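Long-range contacts in V-type ATP synthase alpha chain (Nanoarchaeum equitans Kin4-M, PDB 5BN3), which is subunit A of an archaeal V-type ATP synthase, probably part of a ring-shaped assembly, with a P-loop nucleotide-binding domain that holds ADP here: residues A[44-52]-A[289-297]; A[199-207]-A[232-241]. All coordinates share one frame; numbering follows the deposited sequence.

Contact 1: residues A[44-52]-A[289-297]; sequences YIQVYEDTN and MPIAAREAS
Y48 and A293 bring the two backbones closest, 5.2 Å between their CA atoms, and E49 lies over P290 just beside them. The 44-52 segment is leaving strand 42-47 here. The 289-297 segment makes a type I turn from P290 to A293 and runs into helix 293-309. No direct backbone bond joins the two. A water does so instead: it donates to V47 O at 2.8 Å and accepts from A292 N at 2.9 Å. The Y48 ring fills the middle. Its CG stands beside the backbone N (chi1 -62°), which points the CD1-CE1 edge at the A292-A293 peptide. That peptide lies near the ring plane, with CE1 of Y48 3.2 Å from A292 O. The CB atoms of A292, A293 and A296 add apolar contacts. P290 CG lies 3.4 Å from Y48 O. It also touches the CA of E49. Near the hydroxyl end of the ring, Q46 crosses E295 at about a right angle. Its NE2 donates to E295 OE1 at 3.2 Å in a nearly straight bond (167°), with amide and carboxylate almost coplanar. The same Q46 NE2 donates to Y48 OH at 2.9 Å. Two bonds thus fix the turn of the amide. E295 OE1 also pairs with R185, and Y48 OH bonds E34 on strand 31-39. Q46 and E295 further touch helix 322-335, while A293 rests on N285 of strand 280-285. The contact therefore seats the N-terminal beta-barrel domain on the nucleotide-binding domain.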
ATOM      1  N   TYR A  44      19.131 -30.021  -2.922  1.00 52.67           N
ATOM      2  CA  TYR A  44      19.115 -28.664  -2.395  1.00 46.10           C
ATOM      3  C   TYR A  44      19.442 -28.704  -0.910  1.00 37.68           C
ATOM      4  O   TYR A  44      18.735 -29.334  -0.119  1.00 46.23           O
ATOM      5  CB  TYR A  44      17.767 -27.994  -2.673  1.00 50.44           C
ATOM      6  CG  TYR A  44      17.517 -27.790  -4.152  1.00 48.96           C
ATOM      7  CD1 TYR A  44      17.037 -28.823  -4.946  1.00 55.67           C
ATOM      8  CD2 TYR A  44      17.783 -26.570  -4.759  1.00 55.22           C
ATOM      9  CE1 TYR A  44      16.818 -28.644  -6.300  1.00 61.90           C
ATOM     10  CE2 TYR A  44      17.566 -26.381  -6.114  1.00 62.56           C
ATOM     11  CZ  TYR A  44      17.084 -27.423  -6.878  1.00 68.52           C
ATOM     12  OH  TYR A  44      16.869 -27.238  -8.225  1.00 78.37           O
ATOM     13  N   ILE A  45      20.531 -28.039  -0.545  1.00 36.35           N
ATOM     14  CA  ILE A  45      21.096 -28.154   0.789  1.00 41.56           C
ATOM     15  C   ILE A  45      21.166 -26.798   1.480  1.00 37.09           C
ATOM     16  O   ILE A  45      21.735 -25.849   0.933  1.00 38.75           O
ATOM     17  CB  ILE A  45      22.523 -28.736   0.709  1.00 46.22           C
ATOM     18  CG1 ILE A  45      22.488 -30.134   0.083  1.00 46.23           C
ATOM     19  CG2 ILE A  45      23.167 -28.780   2.081  1.00 40.21           C
ATOM     20  CD1 ILE A  45      23.785 -30.536  -0.586  1.00 46.15           C
ATOM     21  N   GLN A  46      20.590 -26.697   2.675  1.00 37.54           N
ATOM     22  CA  GLN A  46      20.799 -25.500   3.481  1.00 46.63           C
ATOM     23  C   GLN A  46      21.989 -25.710   4.415  1.00 36.59           C
ATOM     24  O   GLN A  46      22.057 -26.695   5.158  1.00 38.86           O
ATOM     25  CB  GLN A  46      19.526 -25.057   4.222  1.00 41.95           C
ATOM     26  CG  GLN A  46      19.039 -25.962   5.345  1.00 42.05           C
ATOM     27  CD  GLN A  46      17.732 -25.466   5.940  1.00 54.86           C
ATOM     28  OE1 GLN A  46      16.870 -24.953   5.227  1.00 54.69           O
ATOM     29  NE2 GLN A  46      17.582 -25.613   7.252  1.00 52.08           N
ATOM     30  N   VAL A  47      22.943 -24.789   4.336  1.00 43.26           N
ATOM     31  CA  VAL A  47      24.202 -24.908   5.057  1.00 39.06           C
ATOM     32  C   VAL A  47      24.151 -24.102   6.348  1.00 49.62           C
ATOM     33  O   VAL A  47      23.752 -22.936   6.344  1.00 40.04           O
ATOM     34  CB  VAL A  47      25.375 -24.430   4.180  1.00 43.16           C
ATOM     35  CG1 VAL A  47      26.697 -24.615   4.901  1.00 47.74           C
ATOM     36  CG2 VAL A  47      25.383 -25.194   2.872  1.00 42.13           C
ATOM     37  N   TYR A  48      24.553 -24.729   7.451  1.00 40.58           N
ATOM     38  CA  TYR A  48      24.491 -24.098   8.766  1.00 39.03           C
ATOM     39  C   TYR A  48      25.791 -23.383   9.122  1.00 36.21           C
ATOM     40  O   TYR A  48      26.115 -23.198  10.296  1.00 50.01           O
ATOM     41  CB  TYR A  48      24.125 -25.131   9.832  1.00 45.14           C
ATOM     42  CG  TYR A  48      22.770 -25.748   9.600  1.00 47.37           C
ATOM     43  CD1 TYR A  48      21.613 -25.080   9.972  1.00 47.55           C
ATOM     44  CD2 TYR A  48      22.645 -26.988   8.991  1.00 48.46           C
ATOM     45  CE1 TYR A  48      20.370 -25.633   9.753  1.00 42.08           C
ATOM     46  CE2 TYR A  48      21.406 -27.550   8.769  1.00 53.59           C
ATOM     47  CZ  TYR A  48      20.273 -26.868   9.150  1.00 53.63           C
ATOM     48  OH  TYR A  48      19.037 -27.422   8.932  1.00 48.24           O
ATOM     49  N   GLU A  49      26.526 -22.982   8.093  1.00 42.18           N
ATOM     50  CA  GLU A  49      27.750 -22.214   8.266  1.00 40.89           C
ATOM     51  C   GLU A  49      27.898 -21.254   7.096  1.00 52.18           C
ATOM     52  O   GLU A  49      27.168 -21.360   6.109  1.00 52.26           O
ATOM     53  CB  GLU A  49      28.963 -23.144   8.376  1.00 57.34           C
ATOM     54  CG  GLU A  49      29.545 -23.230   9.782  1.00 71.37           C
ATOM     55  CD  GLU A  49      29.783 -24.655  10.244  1.00 84.37           C
ATOM     56  OE1 GLU A  49      29.414 -25.596   9.509  1.00 84.96           O
ATOM     57  OE2 GLU A  49      30.339 -24.835  11.348  1.00 81.44           O
ATOM     58  N   ASP A  50      28.830 -20.312   7.204  1.00 48.84           N
ATOM     59  CA  ASP A  50      29.040 -19.346   6.132  1.00 48.19           C
ATOM     60  C   ASP A  50      29.566 -20.037   4.877  1.00 54.63           C
ATOM     61  O   ASP A  50      30.438 -20.905   4.951  1.00 49.65           O
ATOM     62  CB  ASP A  50      29.997 -18.240   6.571  1.00 48.94           C
ATOM     63  CG  ASP A  50      30.140 -17.148   5.527  1.00 69.62           C
ATOM     64  OD1 ASP A  50      29.189 -16.935   4.743  1.00 79.90           O
ATOM     65  OD2 ASP A  50      31.206 -16.499   5.494  1.00 79.95           O
ATOM     66  N   THR A  51      29.025 -19.648   3.729  1.00 46.87           N
ATOM     67  CA  THR A  51      29.346 -20.304   2.468  1.00 50.75           C
ATOM     68  C   THR A  51      30.260 -19.470   1.574  1.00 45.83           C
ATOM     69  O   THR A  51      30.560 -19.867   0.448  1.00 46.65           O
ATOM     70  CB  THR A  51      28.074 -20.672   1.684  1.00 47.06           C
ATOM     71  OG1 THR A  51      27.312 -19.488   1.418  1.00 46.87           O
ATOM     72  CG2 THR A  51      27.226 -21.653   2.476  1.00 43.26           C
ATOM     73  N   ASN A  52      30.695 -18.314   2.066  1.00 47.43           N
ATOM     74  CA  ASN A  52      31.636 -17.496   1.309  1.00 63.78           C
ATOM     75  C   ASN A  52      32.957 -18.239   1.143  1.00 53.06           C
ATOM     76  O   ASN A  52      33.482 -18.809   2.102  1.00 46.81           O
ATOM     77  CB  ASN A  52      31.873 -16.152   2.002  1.00 52.48           C
ATOM     78  CG  ASN A  52      32.473 -15.109   1.072  1.00 60.36           C
ATOM     79  OD1 ASN A  52      32.089 -15.006  -0.095  1.00 60.51           O
ATOM     80  ND2 ASN A  52      33.419 -14.332   1.586  1.00 57.84           N
ATOM     81  N   MET A 289      25.388 -14.888  13.389  1.00 36.77           N
ATOM     82  CA  MET A 289      25.756 -16.294  13.218  1.00 39.90           C
ATOM     83  C   MET A 289      24.951 -16.825  12.024  1.00 41.65           C
ATOM     84  O   MET A 289      24.030 -16.139  11.573  1.00 41.84           O
ATOM     85  CB  MET A 289      25.509 -17.070  14.525  1.00 38.95           C
ATOM     86  CG  MET A 289      26.648 -16.905  15.541  1.00 42.01           C
ATOM     87  SD  MET A 289      26.271 -17.378  17.246  1.00 51.75           S
ATOM     88  CE  MET A 289      26.365 -19.166  17.148  1.00 57.29           C
ATOM     89  N   PRO A 290      25.309 -18.009  11.479  1.00 45.00           N
ATOM     90  CA  PRO A 290      24.648 -18.457  10.242  1.00 40.38           C
ATOM     91  C   PRO A 290      23.117 -18.455  10.321  1.00 39.94           C
ATOM     92  O   PRO A 290      22.545 -18.953  11.293  1.00 36.31           O
ATOM     93  CB  PRO A 290      25.169 -19.887  10.065  1.00 47.70           C
ATOM     94  CG  PRO A 290      26.505 -19.872  10.728  1.00 50.97           C
ATOM     95  CD  PRO A 290      26.347 -18.965  11.916  1.00 46.11           C
ATOM     96  N   ILE A 291      22.472 -17.898   9.298  1.00 37.99           N
ATOM     97  CA  ILE A 291      21.027 -17.676   9.315  1.00 50.20           C
ATOM     98  C   ILE A 291      20.209 -18.966   9.413  1.00 47.30           C
ATOM     99  O   ILE A 291      19.207 -19.014  10.126  1.00 38.24           O
ATOM    100  CB  ILE A 291      20.567 -16.795   8.106  1.00 44.13           C
ATOM    101  CG1 ILE A 291      19.126 -16.312   8.294  1.00 37.85           C
ATOM    102  CG2 ILE A 291      20.732 -17.531   6.772  1.00 41.44           C
ATOM    103  CD1 ILE A 291      18.700 -15.256   7.297  1.00 46.84           C
ATOM    104  N   ALA A 292      20.647 -20.014   8.722  1.00 35.53           N
ATOM    105  CA  ALA A 292      19.919 -21.282   8.719  1.00 43.71           C
ATOM    106  C   ALA A 292      19.943 -21.970  10.082  1.00 38.91           C
ATOM    107  O   ALA A 292      19.070 -22.782  10.394  1.00 39.03           O
ATOM    108  CB  ALA A 292      20.473 -22.202   7.648  1.00 48.89           C
ATOM    109  N   ALA A 293      20.943 -21.645  10.891  1.00 33.20           N
ATOM    110  CA  ALA A 293      21.065 -22.235  12.217  1.00 36.61           C
ATOM    111  C   ALA A 293      20.019 -21.683  13.189  1.00 42.18           C
ATOM    112  O   ALA A 293      19.849 -22.214  14.288  1.00 33.99           O
ATOM    113  CB  ALA A 293      22.461 -22.024  12.759  1.00 39.84           C
ATOM    114  N   ARG A 294      19.331 -20.614  12.789  1.00 31.56           N
ATOM    115  CA  ARG A 294      18.212 -20.089  13.572  1.00 33.92           C
ATOM    116  C   ARG A 294      17.078 -21.098  13.613  1.00 32.69           C
ATOM    117  O   ARG A 294      16.450 -21.298  14.652  1.00 37.35           O
ATOM    118  CB  ARG A 294      17.689 -18.781  12.972  1.00 32.95           C
ATOM    119  CG  ARG A 294      18.648 -17.614  13.049  1.00 36.80           C
ATOM    120  CD  ARG A 294      18.010 -16.362  12.477  1.00 34.30           C
ATOM    121  NE  ARG A 294      18.998 -15.311  12.248  1.00 28.38           N
ATOM    122  CZ  ARG A 294      18.747 -14.180  11.600  1.00 33.04           C
ATOM    123  NH1 ARG A 294      17.534 -13.949  11.115  1.00 29.36           N
ATOM    124  NH2 ARG A 294      19.707 -13.285  11.437  1.00 35.79           N
ATOM    125  N   GLU A 295      16.801 -21.720  12.471  1.00 34.50           N
ATOM    126  CA  GLU A 295      15.774 -22.752  12.411  1.00 34.62           C
ATOM    127  C   GLU A 295      16.183 -23.927  13.285  1.00 41.45           C
ATOM    128  O   GLU A 295      15.370 -24.470  14.032  1.00 37.70           O
ATOM    129  CB  GLU A 295      15.538 -23.220  10.972  1.00 39.06           C
ATOM    130  CG  GLU A 295      14.601 -24.412  10.881  1.00 47.39           C
ATOM    131  CD  GLU A 295      14.030 -24.617   9.495  1.00 59.86           C
ATOM    132  OE1 GLU A 295      14.772 -25.075   8.598  1.00 56.99           O
ATOM    133  OE2 GLU A 295      12.829 -24.335   9.305  1.00 59.37           O
ATOM    134  N   ALA A 296      17.454 -24.302  13.201  1.00 36.10           N
ATOM    135  CA  ALA A 296      17.973 -25.404  13.998  1.00 40.46           C
ATOM    136  C   ALA A 296      17.817 -25.133  15.491  1.00 41.69           C
ATOM    137  O   ALA A 296      17.421 -26.016  16.246  1.00 38.40           O
ATOM    138  CB  ALA A 296      19.426 -25.661  13.657  1.00 42.80           C
ATOM    139  N   SER A 297      18.113 -23.905  15.908  1.00 33.66           N
ATOM    140  CA  SER A 297      18.040 -23.535  17.323  1.00 33.82           C
ATOM    141  C   SER A 297      16.626 -23.668  17.895  1.00 33.06           C
ATOM    142  O   SER A 297      16.453 -24.013  19.066  1.00 36.59           O
ATOM    143  CB  SER A 297      18.551 -22.109  17.528  1.00 39.34           C
ATOM    144  OG  SER A 297      17.640 -21.163  16.998  1.00 46.42           O
TER
HETATM  145  O   HOH W   1      23.107 -20.358   7.189  1.00 37.49           O

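Contact 2: residues A[199-207]-A[232-241]; sequences PFITGTRVL and LNQQIAKWAD
L207 and L232 meet tip to tip, their CD1 atoms 3.9 Å apart. L207 CD1 also lies 3.8 Å from I236 CD1, the two side chains crossing at about a right angle. I236 turns its other branch to F200: I236 CG2 sits at the ring edge, 4.0 Å from F200 CZ. F200 gets there because its CG is anti to the backbone N (chi1 178°). F200 CZ then also touches A240 CB at 3.8 Å. Farther out, G203 CA passes 4.4 Å from W239 CB, and the backbone angles of G203 suit glycine. T202 OG1 accepts from T204 N in an ST turn and also bonds D208. At the polar edge, D241 N donates to I201 O at 2.9 Å, nearly straight (177°) and nearly along the carbonyl axis. One water donates to T202 O and, weakly, to Q235 O, and bonds T204 OG1. Another donates to I201 O. T202 O lies 3.4 Å from W239 O, two acceptors that cannot bond each other. Helix 229-239, which follows the P-loop, and the residues just after it thus pack on the 199-204 loop and on L207. The inside is held by apolar side chains, and the loop carbonyls at the edge by water and one amide.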
ATOM      1  N   PRO A 199      -1.917 -22.845  37.045  1.00 52.43           N
ATOM      2  CA  PRO A 199      -1.413 -21.651  36.360  1.00 42.07           C
ATOM      3  C   PRO A 199       0.105 -21.664  36.216  1.00 38.34           C
ATOM      4  O   PRO A 199       0.795 -22.266  37.039  1.00 38.79           O
ATOM      5  CB  PRO A 199      -1.841 -20.508  37.288  1.00 49.17           C
ATOM      6  CG  PRO A 199      -1.971 -21.144  38.635  1.00 54.52           C
ATOM      7  CD  PRO A 199      -2.475 -22.535  38.373  1.00 51.67           C
ATOM      8  N   PHE A 200       0.605 -21.017  35.169  1.00 37.07           N
ATOM      9  CA  PHE A 200       2.034 -20.816  34.992  1.00 38.50           C
ATOM     10  C   PHE A 200       2.424 -19.533  35.724  1.00 34.49           C
ATOM     11  O   PHE A 200       2.161 -18.431  35.239  1.00 38.06           O
ATOM     12  CB  PHE A 200       2.365 -20.715  33.500  1.00 34.13           C
ATOM     13  CG  PHE A 200       3.817 -20.458  33.208  1.00 35.63           C
ATOM     14  CD1 PHE A 200       4.785 -21.391  33.547  1.00 38.54           C
ATOM     15  CD2 PHE A 200       4.212 -19.291  32.564  1.00 42.25           C
ATOM     16  CE1 PHE A 200       6.121 -21.160  33.268  1.00 37.70           C
ATOM     17  CE2 PHE A 200       5.546 -19.054  32.281  1.00 37.05           C
ATOM     18  CZ  PHE A 200       6.504 -19.989  32.633  1.00 39.93           C
ATOM     19  N   ILE A 201       3.026 -19.679  36.902  1.00 33.87           N
ATOM     20  CA  ILE A 201       3.402 -18.524  37.716  1.00 40.81           C
ATOM     21  C   ILE A 201       4.777 -17.994  37.309  1.00 39.23           C
ATOM     22  O   ILE A 201       5.784 -18.689  37.448  1.00 36.29           O
ATOM     23  CB  ILE A 201       3.398 -18.859  39.221  1.00 49.79           C
ATOM     24  CG1 ILE A 201       2.049 -19.458  39.634  1.00 48.90           C
ATOM     25  CG2 ILE A 201       3.712 -17.616  40.042  1.00 40.30           C
ATOM     26  CD1 ILE A 201       0.871 -18.523  39.440  1.00 55.06           C
ATOM     27  N   THR A 202       4.808 -16.755  36.825  1.00 38.00           N
ATOM     28  CA  THR A 202       6.018 -16.164  36.258  1.00 42.07           C
ATOM     29  C   THR A 202       6.826 -15.363  37.270  1.00 40.16           C
ATOM     30  O   THR A 202       8.047 -15.261  37.159  1.00 40.58           O
ATOM     31  CB  THR A 202       5.684 -15.245  35.064  1.00 40.83           C
ATOM     32  OG1 THR A 202       4.910 -14.126  35.515  1.00 39.96           O
ATOM     33  CG2 THR A 202       4.899 -16.004  34.014  1.00 37.56           C
ATOM     34  N   GLY A 203       6.141 -14.782  38.249  1.00 38.16           N
ATOM     35  CA  GLY A 203       6.792 -13.880  39.180  1.00 41.00           C
ATOM     36  C   GLY A 203       6.614 -12.443  38.733  1.00 42.43           C
ATOM     37  O   GLY A 203       7.046 -11.510  39.412  1.00 40.35           O
ATOM     38  N   THR A 204       5.985 -12.274  37.573  1.00 35.03           N
ATOM     39  CA  THR A 204       5.621 -10.954  37.067  1.00 32.18           C
ATOM     40  C   THR A 204       4.113 -10.772  37.227  1.00 39.71           C
ATOM     41  O   THR A 204       3.329 -11.570  36.708  1.00 40.70           O
ATOM     42  CB  THR A 204       6.022 -10.787  35.588  1.00 45.99           C
ATOM     43  OG1 THR A 204       7.448 -10.879  35.466  1.00 38.40           O
ATOM     44  CG2 THR A 204       5.565  -9.436  35.058  1.00 35.17           C
ATOM     45  N   ARG A 205       3.717  -9.722  37.944  1.00 34.26           N
ATOM     46  CA  ARG A 205       2.322  -9.517  38.344  1.00 33.53           C
ATOM     47  C   ARG A 205       1.311  -9.490  37.194  1.00 31.56           C
ATOM     48  O   ARG A 205       0.293 -10.184  37.243  1.00 33.82           O
ATOM     49  CB  ARG A 205       2.193  -8.239  39.189  1.00 31.59           C
ATOM     50  CG  ARG A 205       2.877  -8.330  40.553  1.00 39.51           C
ATOM     51  CD  ARG A 205       2.638  -7.083  41.397  1.00 34.92           C
ATOM     52  NE  ARG A 205       3.419  -5.940  40.932  1.00 42.14           N
ATOM     53  CZ  ARG A 205       4.662  -5.679  41.323  1.00 42.95           C
ATOM     54  NH1 ARG A 205       5.269  -6.481  42.184  1.00 40.21           N
ATOM     55  NH2 ARG A 205       5.299  -4.619  40.852  1.00 40.93           N
ATOM     56  N   VAL A 206       1.585  -8.692  36.167  1.00 32.17           N
ATOM     57  CA  VAL A 206       0.653  -8.567  35.048  1.00 33.39           C
ATOM     58  C   VAL A 206       0.452  -9.907  34.336  1.00 41.80           C
ATOM     59  O   VAL A 206      -0.642 -10.211  33.860  1.00 35.86           O
ATOM     60  CB  VAL A 206       1.090  -7.451  34.057  1.00 34.39           C
ATOM     61  CG1 VAL A 206       2.458  -7.758  33.449  1.00 32.62           C
ATOM     62  CG2 VAL A 206       0.045  -7.248  32.971  1.00 33.33           C
ATOM     63  N   LEU A 207       1.500 -10.724  34.304  1.00 30.37           N
ATOM     64  CA  LEU A 207       1.420 -12.027  33.647  1.00 39.42           C
ATOM     65  C   LEU A 207       0.810 -13.102  34.543  1.00 43.92           C
ATOM     66  O   LEU A 207       0.345 -14.128  34.053  1.00 40.96           O
ATOM     67  CB  LEU A 207       2.801 -12.476  33.165  1.00 36.29           C
ATOM     68  CG  LEU A 207       3.519 -11.578  32.160  1.00 33.45           C
ATOM     69  CD1 LEU A 207       4.715 -12.299  31.562  1.00 41.68           C
ATOM     70  CD2 LEU A 207       2.565 -11.132  31.070  1.00 32.18           C
ATOM     71  N   LEU A 232      11.444  -8.985  29.401  1.00 29.78           N
ATOM     72  CA  LEU A 232      10.280  -9.728  29.875  1.00 28.41           C
ATOM     73  C   LEU A 232      10.530 -11.229  29.847  1.00 33.41           C
ATOM     74  O   LEU A 232      10.215 -11.929  30.803  1.00 32.41           O
ATOM     75  CB  LEU A 232       9.035  -9.389  29.051  1.00 27.68           C
ATOM     76  CG  LEU A 232       7.755 -10.059  29.560  1.00 32.26           C
ATOM     77  CD1 LEU A 232       7.478  -9.623  30.984  1.00 51.21           C
ATOM     78  CD2 LEU A 232       6.563  -9.746  28.674  1.00 39.12           C
ATOM     79  N   ASN A 233      11.102 -11.720  28.753  1.00 32.08           N
ATOM     80  CA  ASN A 233      11.421 -13.141  28.646  1.00 33.95           C
ATOM     81  C   ASN A 233      12.502 -13.574  29.635  1.00 30.34           C
ATOM     82  O   ASN A 233      12.439 -14.674  30.188  1.00 38.80           O
ATOM     83  CB  ASN A 233      11.823 -13.502  27.213  1.00 33.60           C
ATOM     84  CG  ASN A 233      10.635 -13.909  26.360  1.00 52.61           C
ATOM     85  OD1 ASN A 233      10.252 -15.081  26.327  1.00 47.89           O
ATOM     86  ND2 ASN A 233      10.045 -12.944  25.663  1.00 49.77           N
ATOM     87  N   GLN A 234      13.489 -12.706  29.856  1.00 30.89           N
ATOM     88  CA  GLN A 234      14.546 -12.980  30.826  1.00 35.06           C
ATOM     89  C   GLN A 234      14.005 -13.000  32.253  1.00 36.38           C
ATOM     90  O   GLN A 234      14.453 -13.792  33.079  1.00 35.32           O
ATOM     91  CB  GLN A 234      15.681 -11.955  30.701  1.00 35.26           C
ATOM     92  CG  GLN A 234      16.576 -12.155  29.482  1.00 44.68           C
ATOM     93  CD  GLN A 234      17.656 -11.094  29.360  1.00 52.77           C
ATOM     94  OE1 GLN A 234      17.620 -10.069  30.045  1.00 52.31           O
ATOM     95  NE2 GLN A 234      18.624 -11.336  28.483  1.00 40.95           N
ATOM     96  N   GLN A 235      13.049 -12.118  32.536  1.00 35.14           N
ATOM     97  CA  GLN A 235      12.379 -12.104  33.836  1.00 35.76           C
ATOM     98  C   GLN A 235      11.628 -13.404  34.077  1.00 33.14           C
ATOM     99  O   GLN A 235      11.652 -13.951  35.177  1.00 35.48           O
ATOM    100  CB  GLN A 235      11.406 -10.926  33.930  1.00 34.45           C
ATOM    101  CG  GLN A 235      12.079  -9.587  34.154  1.00 42.23           C
ATOM    102  CD  GLN A 235      12.927  -9.564  35.408  1.00 47.77           C
ATOM    103  OE1 GLN A 235      14.154  -9.643  35.343  1.00 43.82           O
ATOM    104  NE2 GLN A 235      12.277  -9.449  36.561  1.00 38.49           N
ATOM    105  N   ILE A 236      10.947 -13.886  33.043  1.00 32.71           N
ATOM    106  CA  ILE A 236      10.273 -15.173  33.121  1.00 30.44           C
ATOM    107  C   ILE A 236      11.305 -16.281  33.327  1.00 39.81           C
ATOM    108  O   ILE A 236      11.139 -17.128  34.195  1.00 36.09           O
ATOM    109  CB  ILE A 236       9.436 -15.451  31.853  1.00 32.00           C
ATOM    110  CG1 ILE A 236       8.318 -14.411  31.721  1.00 39.43           C
ATOM    111  CG2 ILE A 236       8.850 -16.849  31.894  1.00 31.67           C
ATOM    112  CD1 ILE A 236       7.521 -14.524  30.437  1.00 39.13           C
ATOM    113  N   ALA A 237      12.379 -16.259  32.544  1.00 32.11           N
ATOM    114  CA  ALA A 237      13.445 -17.249  32.685  1.00 35.52           C
ATOM    115  C   ALA A 237      14.053 -17.244  34.092  1.00 38.39           C
ATOM    116  O   ALA A 237      14.483 -18.284  34.591  1.00 35.39           O
ATOM    117  CB  ALA A 237      14.516 -17.017  31.639  1.00 33.25           C
ATOM    118  N   LYS A 238      14.081 -16.072  34.725  1.00 32.27           N
ATOM    119  CA  LYS A 238      14.613 -15.929  36.082  1.00 37.30           C
ATOM    120  C   LYS A 238      13.714 -16.531  37.151  1.00 43.39           C
ATOM    121  O   LYS A 238      14.142 -17.385  37.925  1.00 40.31           O
ATOM    122  CB  LYS A 238      14.808 -14.448  36.428  1.00 38.60           C
ATOM    123  CG  LYS A 238      16.100 -13.813  35.952  1.00 48.77           C
ATOM    124  CD  LYS A 238      16.223 -12.409  36.538  1.00 41.45           C
ATOM    125  CE  LYS A 238      17.111 -11.515  35.693  1.00 52.83           C
ATOM    126  NZ  LYS A 238      17.070 -10.106  36.173  1.00 53.19           N
ATOM    127  N   TRP A 239      12.469 -16.066  37.202  1.00 39.13           N
ATOM    128  CA  TRP A 239      11.611 -16.329  38.358  1.00 38.50           C
ATOM    129  C   TRP A 239      10.463 -17.312  38.140  1.00 46.31           C
ATOM    130  O   TRP A 239       9.693 -17.566  39.065  1.00 41.73           O
ATOM    131  CB  TRP A 239      11.030 -15.014  38.893  1.00 37.88           C
ATOM    132  CG  TRP A 239      12.039 -13.920  39.123  1.00 35.72           C
ATOM    133  CD1 TRP A 239      11.974 -12.636  38.657  1.00 39.98           C
ATOM    134  CD2 TRP A 239      13.254 -14.009  39.881  1.00 35.31           C
ATOM    135  NE1 TRP A 239      13.071 -11.924  39.076  1.00 40.37           N
ATOM    136  CE2 TRP A 239      13.872 -12.743  39.828  1.00 39.13           C
ATOM    137  CE3 TRP A 239      13.877 -15.034  40.598  1.00 44.91           C
ATOM    138  CZ2 TRP A 239      15.087 -12.478  40.466  1.00 39.68           C
ATOM    139  CZ3 TRP A 239      15.078 -14.771  41.226  1.00 43.57           C
ATOM    140  CH2 TRP A 239      15.670 -13.505  41.158  1.00 41.37           C
ATOM    141  N   ALA A 240      10.329 -17.857  36.934  1.00 37.65           N
ATOM    142  CA  ALA A 240       9.210 -18.759  36.655  1.00 41.48           C
ATOM    143  C   ALA A 240       9.212 -19.989  37.554  1.00 44.44           C
ATOM    144  O   ALA A 240      10.264 -20.562  37.850  1.00 42.01           O
ATOM    145  CB  ALA A 240       9.199 -19.185  35.201  1.00 37.54           C
ATOM    146  N   ASP A 241       8.020 -20.379  37.990  1.00 38.58           N
ATOM    147  CA  ASP A 241       7.842 -21.600  38.756  1.00 38.38           C
ATOM    148  C   ASP A 241       7.982 -22.767  37.781  1.00 50.19           C
ATOM    149  O   ASP A 241       7.024 -23.149  37.106  1.00 61.74           O
ATOM    150  CB  ASP A 241       6.465 -21.593  39.418  1.00 44.28           C
ATOM    151  CG  ASP A 241       6.318 -22.657  40.487  1.00 73.29           C
ATOM    152  OD1 ASP A 241       7.336 -23.270  40.872  1.00 73.76           O
ATOM    153  OD2 ASP A 241       5.178 -22.874  40.949  1.00 93.10           O
TER
HETATM  154  O   HOH W   2       3.656 -22.338  37.862  1.00 55.37           O
HETATM  155  O   HOH W   3       7.402 -17.597  40.014  1.00 44.07           O
HETATM  156  O   HOH W   4       9.111 -13.056  36.193  1.00 42.92           O
HETATM  157  O   HOH W   5       9.622  -9.043  36.878  1.00 53.37           O

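How the contacts relate
From the N terminus the chain first builds the beta-barrel domain, where strand 42-47 and the turn after it supply the first half of contact 1. It then passes through the barrel-sandwich region and enters the nucleotide-binding domain. Contact 2 closes a short loop there, with 24 residues between its segments, including strand 218-222 and the P-loop. After strands 244-250 and 280-285 the chain reaches 289-297 and closes contact 1, a loop of 236 intervening residues. Contact 2 falls wholly within that span, so the two nest. Their centres are 32 Å apart. Contact 1 joins two domains; contact 2 packs helix 229-239 and its end against the loop and helix start at 199-207, within one domain.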